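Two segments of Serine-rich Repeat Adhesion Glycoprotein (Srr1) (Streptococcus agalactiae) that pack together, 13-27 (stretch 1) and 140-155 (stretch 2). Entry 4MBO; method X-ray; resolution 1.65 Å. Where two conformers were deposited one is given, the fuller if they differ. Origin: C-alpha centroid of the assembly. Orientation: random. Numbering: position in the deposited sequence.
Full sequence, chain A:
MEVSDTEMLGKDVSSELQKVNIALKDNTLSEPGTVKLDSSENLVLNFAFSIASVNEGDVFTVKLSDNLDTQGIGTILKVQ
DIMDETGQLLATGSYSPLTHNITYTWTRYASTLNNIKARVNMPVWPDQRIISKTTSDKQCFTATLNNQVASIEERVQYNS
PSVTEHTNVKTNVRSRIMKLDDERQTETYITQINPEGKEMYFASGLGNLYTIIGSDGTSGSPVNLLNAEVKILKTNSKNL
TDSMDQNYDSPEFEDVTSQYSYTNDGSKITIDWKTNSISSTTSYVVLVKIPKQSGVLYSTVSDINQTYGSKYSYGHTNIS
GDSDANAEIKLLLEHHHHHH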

# COMPACT_ATOMS: atom_id res chain seq x y z
N VAL A 13 -24.79 -11.34 -15.84
CA VAL A 13 -25.11 -12.78 -15.81
C VAL A 13 -24.71 -13.53 -14.52
O VAL A 13 -24.78 -14.76 -14.47
N SER A 14 -24.34 -12.79 -13.45
CA SER A 14 -23.91 -13.42 -12.20
C SER A 14 -24.95 -14.36 -11.62
O SER A 14 -24.60 -15.34 -10.92
N SER A 15 -26.23 -14.04 -11.86
CA SER A 15 -27.34 -14.85 -11.34
C SER A 15 -27.55 -16.18 -12.09
O SER A 15 -28.33 -17.03 -11.62
N GLU A 16 -26.87 -16.37 -13.23
CA GLU A 16 -27.01 -17.59 -14.09
C GLU A 16 -25.81 -18.56 -13.99
O GLU A 16 -25.77 -19.64 -14.63
N LEU A 17 -24.80 -18.15 -13.25
CA LEU A 17 -23.63 -18.98 -13.06
C LEU A 17 -24.02 -20.22 -12.28
O LEU A 17 -24.86 -20.12 -11.39
N GLN A 18 -23.42 -21.36 -12.60
CA GLN A 18 -23.71 -22.62 -11.92
C GLN A 18 -22.47 -23.18 -11.23
O GLN A 18 -21.35 -22.82 -11.58
N LYS A 19 -22.69 -24.05 -10.24
CA LYS A 19 -21.58 -24.69 -9.53
C LYS A 19 -20.63 -23.64 -8.98
O LYS A 19 -19.42 -23.84 -8.92
N VAL A 20 -21.19 -22.53 -8.51
CA VAL A 20 -20.36 -21.47 -8.00
C VAL A 20 -19.70 -21.82 -6.65
O VAL A 20 -20.34 -22.33 -5.72
N ASN A 21 -18.39 -21.56 -6.60
CA ASN A 21 -17.55 -21.75 -5.42
C ASN A 21 -16.77 -20.44 -5.23
O ASN A 21 -16.44 -19.79 -6.23
N ILE A 22 -16.52 -20.04 -3.98
CA ILE A 22 -15.68 -18.88 -3.71
C ILE A 22 -15.08 -19.08 -2.33
O ILE A 22 -15.73 -19.61 -1.42
N ALA A 23 -13.83 -18.66 -2.16
CA ALA A 23 -13.13 -18.82 -0.91
C ALA A 23 -12.05 -17.78 -0.74
O ALA A 23 -11.50 -17.25 -1.73
N LEU A 24 -11.82 -17.44 0.54
CA LEU A 24 -10.72 -16.57 0.97
C LEU A 24 -9.82 -17.43 1.86
O LEU A 24 -10.27 -18.09 2.80
N LYS A 25 -8.52 -17.43 1.53
CA LYS A 25 -7.56 -18.26 2.24
C LYS A 25 -6.32 -17.48 2.69
O LYS A 25 -5.92 -16.50 2.05
N ASP A 26 -5.73 -17.94 3.79
CA ASP A 26 -4.56 -17.28 4.40
C ASP A 26 -3.39 -18.24 4.67
O ASP A 26 -2.58 -18.00 5.53
N ASN A 27 -3.34 -19.31 3.89
CA ASN A 27 -2.30 -20.31 4.06
C ASN A 27 -0.89 -19.75 3.90
O ASN A 27 0.05 -20.20 4.57
N CYS A 140 -12.87 -8.26 9.49
CA CYS A 140 -13.69 -9.19 8.70
C CYS A 140 -13.56 -8.87 7.19
O CYS A 140 -13.80 -7.73 6.76
N PHE A 141 -13.17 -9.86 6.40
CA PHE A 141 -12.99 -9.74 4.94
C PHE A 141 -13.92 -10.70 4.26
O PHE A 141 -13.97 -11.84 4.63
N THR A 142 -14.66 -10.22 3.28
CA THR A 142 -15.62 -11.06 2.54
C THR A 142 -15.57 -10.84 1.03
O THR A 142 -15.13 -9.82 0.53
N ALA A 143 -16.08 -11.83 0.31
CA ALA A 143 -16.21 -11.78 -1.13
C ALA A 143 -17.45 -12.55 -1.49
O ALA A 143 -17.70 -13.63 -0.96
N THR A 144 -18.18 -12.05 -2.48
CA THR A 144 -19.43 -12.64 -2.93
C THR A 144 -19.46 -12.84 -4.44
O THR A 144 -19.04 -11.98 -5.19
N LEU A 145 -19.97 -13.99 -4.88
CA LEU A 145 -20.20 -14.24 -6.29
C LEU A 145 -21.60 -14.86 -6.35
O LEU A 145 -21.81 -15.98 -5.92
N ASN A 146 -22.54 -14.08 -6.88
CA ASN A 146 -23.95 -14.46 -6.92
C ASN A 146 -24.39 -14.75 -5.48
O ASN A 146 -24.22 -13.91 -4.59
N ASN A 147 -24.90 -15.94 -5.24
CA ASN A 147 -25.40 -16.30 -3.91
C ASN A 147 -24.39 -16.99 -3.01
O ASN A 147 -24.73 -17.44 -1.91
N GLN A 148 -23.12 -17.07 -3.43
CA GLN A 148 -22.10 -17.70 -2.61
C GLN A 148 -21.18 -16.66 -2.03
O GLN A 148 -20.77 -15.73 -2.72
N VAL A 149 -20.84 -16.85 -0.76
CA VAL A 149 -20.03 -15.88 -0.04
C VAL A 149 -18.95 -16.55 0.76
O VAL A 149 -19.12 -17.68 1.24
N ALA A 150 -17.80 -15.90 0.82
CA ALA A 150 -16.69 -16.33 1.61
C ALA A 150 -16.30 -15.26 2.61
O ALA A 150 -16.50 -14.06 2.37
N SER A 151 -15.74 -15.70 3.73
CA SER A 151 -15.25 -14.78 4.74
C SER A 151 -14.02 -15.32 5.42
O SER A 151 -13.78 -16.55 5.49
N ILE A 152 -13.21 -14.39 5.90
CA ILE A 152 -12.04 -14.73 6.71
C ILE A 152 -11.76 -13.55 7.62
O ILE A 152 -12.06 -12.40 7.26
N GLU A 153 -11.22 -13.82 8.81
CA GLU A 153 -10.87 -12.77 9.75
C GLU A 153 -9.37 -12.74 10.01
O GLU A 153 -8.74 -13.79 10.19
N GLU A 154 -8.81 -11.54 10.06
CA GLU A 154 -7.38 -11.35 10.30
C GLU A 154 -7.11 -10.02 10.94
O GLU A 154 -7.76 -9.03 10.57
N ARG A 155 -6.15 -9.97 11.87
CA ARG A 155 -5.64 -8.69 12.30
C ARG A 155 -4.78 -8.15 11.15
O ARG A 155 -4.29 -8.91 10.30

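The centre of the contact is apolar and is built on the alternation of strand 20-25, which sends Val20, Ile22 and Leu24 toward the hairpin formed by strands 140-145 and 148-155, while Asn21, Ala23 and Lys25 point away. Ile22 (chi1 t, chi2 t) reaches both hairpin strands. Its CD1 lies 3.7 Å from CB of Ala143 and 4.1 Å from CB of Leu145, and its CG2 approaches CB of Ala150 at 4.1 Å. Leu24 (m, t) extends CD1 to 3.5 Å from the backbone O of Phe141 and 4.3 Å from CB of Ala143, while its CB packs 3.9 Å from CG2 of Ile152 (t, t). Beside the small side chains of Ala143 and Ala150, Ile22 and Leu24 lie close to the hairpin backbone, with CG2 of Ile22 3.6 Å from O of Gln148; CB of Ala150 comes within 3.6 Å of CA of Ala23.

Toward the turn, Val20 (t) sets CG1 3.9 Å from CG of Leu145 (t, p) and 3.6 Å from CG of Gln148 (m, m), whose aliphatic portion thus continues the apolar surface. Leu17 (m, t) adds a contact from CD1 to CD1 of Leu145 at 3.7 Å. Beyond it, Asn146 (chi1 t), within the type II' turn, points toward the loop and brings its CG to 3.0 Å from the O of Ser14, yet neither amide atom makes a hydrogen bond to that carbonyl.

At the other end, CD1 of Ile152 lies 3.7 Å from CG of Asp26 (p), beside the acidic edge. There OD2 of Asp26 and OE2 of Glu154 (m, m) are 2.5 Å apart, a separation suggesting that one carboxyl group is probably protonated. No clear direct hydrogen bond joins the stretches; instead, a water bridges them, donating to O of Leu24 at 3.2 Å and to O of Ser151 at 2.7 Å.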

# COMPACT_ATOMS: atom_id res chain seq x y z
CB VAL A 13 -24.50 -13.50 -17.06
CG1 VAL A 13 -22.95 -13.50 -17.06
CG2 VAL A 13 -25.03 -14.91 -17.17
CB SER A 14 -23.62 -12.37 -11.12
OG SER A 14 -22.60 -11.44 -11.47
CB SER A 15 -28.65 -14.04 -11.32
OG SER A 15 -29.07 -13.71 -12.63
CB GLU A 16 -27.15 -17.17 -15.56
CG GLU A 16 -27.40 -18.31 -16.54
CD GLU A 16 -27.58 -17.84 -17.98
OE1 GLU A 16 -27.43 -16.62 -18.26
OE2 GLU A 16 -27.86 -18.70 -18.84
CB LEU A 17 -22.56 -18.18 -12.30
CG LEU A 17 -22.16 -16.85 -12.93
CD1 LEU A 17 -21.09 -16.18 -12.12
CD2 LEU A 17 -21.70 -17.04 -14.36
CB GLN A 18 -24.18 -23.65 -12.96
CG GLN A 18 -25.40 -23.24 -13.77
CD GLN A 18 -26.66 -23.17 -12.94
OE1 GLN A 18 -26.95 -24.07 -12.15
NE2 GLN A 18 -27.44 -22.11 -13.13
CB LYS A 19 -20.82 -25.67 -10.47
CG LYS A 19 -21.76 -26.61 -11.20
CD LYS A 19 -21.06 -27.60 -12.12
CE LYS A 19 -20.39 -28.69 -11.33
NZ LYS A 19 -20.14 -29.88 -12.18
CB VAL A 20 -21.18 -20.18 -7.80
CG1 VAL A 20 -20.33 -19.10 -7.19
CG2 VAL A 20 -21.81 -19.71 -9.11
CB ASN A 21 -16.56 -22.91 -5.65
CG ASN A 21 -17.24 -24.27 -5.72
OD1 ASN A 21 -17.70 -24.79 -4.71
ND2 ASN A 21 -17.24 -24.88 -6.89
CB ILE A 22 -16.48 -17.55 -3.83
CG1 ILE A 22 -15.51 -16.36 -3.72
CG2 ILE A 22 -17.60 -17.45 -2.79
CD1 ILE A 22 -16.11 -15.06 -4.17
CB ALA A 23 -12.52 -20.19 -0.81
CB LEU A 24 -11.23 -15.33 1.72
CG LEU A 24 -11.89 -14.29 0.84
CD1 LEU A 24 -12.69 -13.33 1.69
CD2 LEU A 24 -10.88 -13.53 -0.02
CB LYS A 25 -7.18 -19.44 1.36
CG LYS A 25 -8.35 -20.39 1.10
CD LYS A 25 -8.12 -21.37 -0.06
CE LYS A 25 -9.45 -22.03 -0.43
NZ LYS A 25 -9.53 -22.56 -1.82
CB ASP A 26 -4.98 -16.57 5.70
CG ASP A 26 -5.30 -17.50 6.87
OD1 ASP A 26 -5.31 -18.75 6.74
OD2 ASP A 26 -5.58 -16.96 7.98
CB ASN A 27 -2.54 -21.44 3.06
CG ASN A 27 -3.90 -22.10 3.24
OD1 ASN A 27 -4.56 -21.91 4.26
ND2 ASN A 27 -4.32 -22.87 2.25
CB CYS A 140 -15.14 -9.06 9.19
SG CYS A 140 -16.39 -9.62 8.03
CB PHE A 141 -11.55 -10.00 4.54
CG PHE A 141 -10.56 -9.13 5.26
CD1 PHE A 141 -10.34 -7.83 4.85
CD2 PHE A 141 -9.87 -9.62 6.35
CE1 PHE A 141 -9.48 -7.02 5.52
CE2 PHE A 141 -8.98 -8.80 7.03
CZ PHE A 141 -8.78 -7.51 6.60
CB THR A 142 -17.08 -10.88 3.02
OG1 THR A 142 -17.59 -9.54 2.75
CG2 THR A 142 -17.20 -11.17 4.53
CB ALA A 143 -15.00 -12.36 -1.82
CB THR A 144 -20.62 -11.72 -2.57
OG1 THR A 144 -20.73 -11.63 -1.14
CG2 THR A 144 -21.93 -12.24 -3.10
CB LEU A 145 -19.12 -15.16 -6.90
CG LEU A 145 -19.35 -15.50 -8.38
CD1 LEU A 145 -19.53 -14.30 -9.29
CD2 LEU A 145 -18.16 -16.31 -8.86
CB ASN A 146 -24.20 -15.64 -7.85
CG ASN A 146 -25.70 -15.86 -8.14
OD1 ASN A 146 -26.49 -14.91 -8.15
ND2 ASN A 146 -26.07 -17.10 -8.39
CB ASN A 147 -26.65 -17.19 -4.08
CG ASN A 147 -27.81 -16.46 -4.73
OD1 ASN A 147 -28.57 -17.02 -5.55
ND2 ASN A 147 -27.95 -15.18 -4.41
CB GLN A 148 -21.26 -18.65 -3.45
CG GLN A 148 -22.07 -19.76 -4.12
CD GLN A 148 -22.96 -20.57 -3.19
OE1 GLN A 148 -24.12 -20.87 -3.53
NE2 GLN A 148 -22.46 -20.90 -2.04
CB VAL A 149 -20.93 -15.06 0.95
CG1 VAL A 149 -20.20 -13.84 1.49
CG2 VAL A 149 -22.21 -14.59 0.28
CB ALA A 150 -15.52 -16.63 0.69
CB SER A 151 -16.31 -14.48 5.81
OG SER A 151 -16.52 -15.60 6.70
CB ILE A 152 -10.83 -15.12 5.84
CG1 ILE A 152 -9.78 -15.87 6.68
CG2 ILE A 152 -10.24 -13.90 5.16
CD1 ILE A 152 -8.68 -16.47 5.83
CB GLU A 153 -11.59 -12.98 11.10
CG GLU A 153 -13.07 -12.75 11.06
CD GLU A 153 -13.66 -12.87 12.46
OE1 GLU A 153 -14.15 -11.86 12.93
OE2 GLU A 153 -13.56 -13.94 13.10
CB GLU A 154 -6.56 -11.30 8.98
CG GLU A 154 -6.80 -12.38 7.96
CD GLU A 154 -6.19 -13.70 8.31
OE1 GLU A 154 -5.36 -13.77 9.24
OE2 GLU A 154 -6.58 -14.71 7.67
CB ARG A 155 -4.75 -8.84 13.54
CG ARG A 155 -5.46 -9.39 14.72
CD ARG A 155 -4.51 -9.53 15.92
NE ARG A 155 -5.15 -10.41 16.87
CZ ARG A 155 -5.17 -11.74 16.74
NH1 ARG A 155 -5.80 -12.47 17.64
NH2 ARG A 155 -4.57 -12.33 15.70
O HOH W 1 -12.04 -18.60 5.39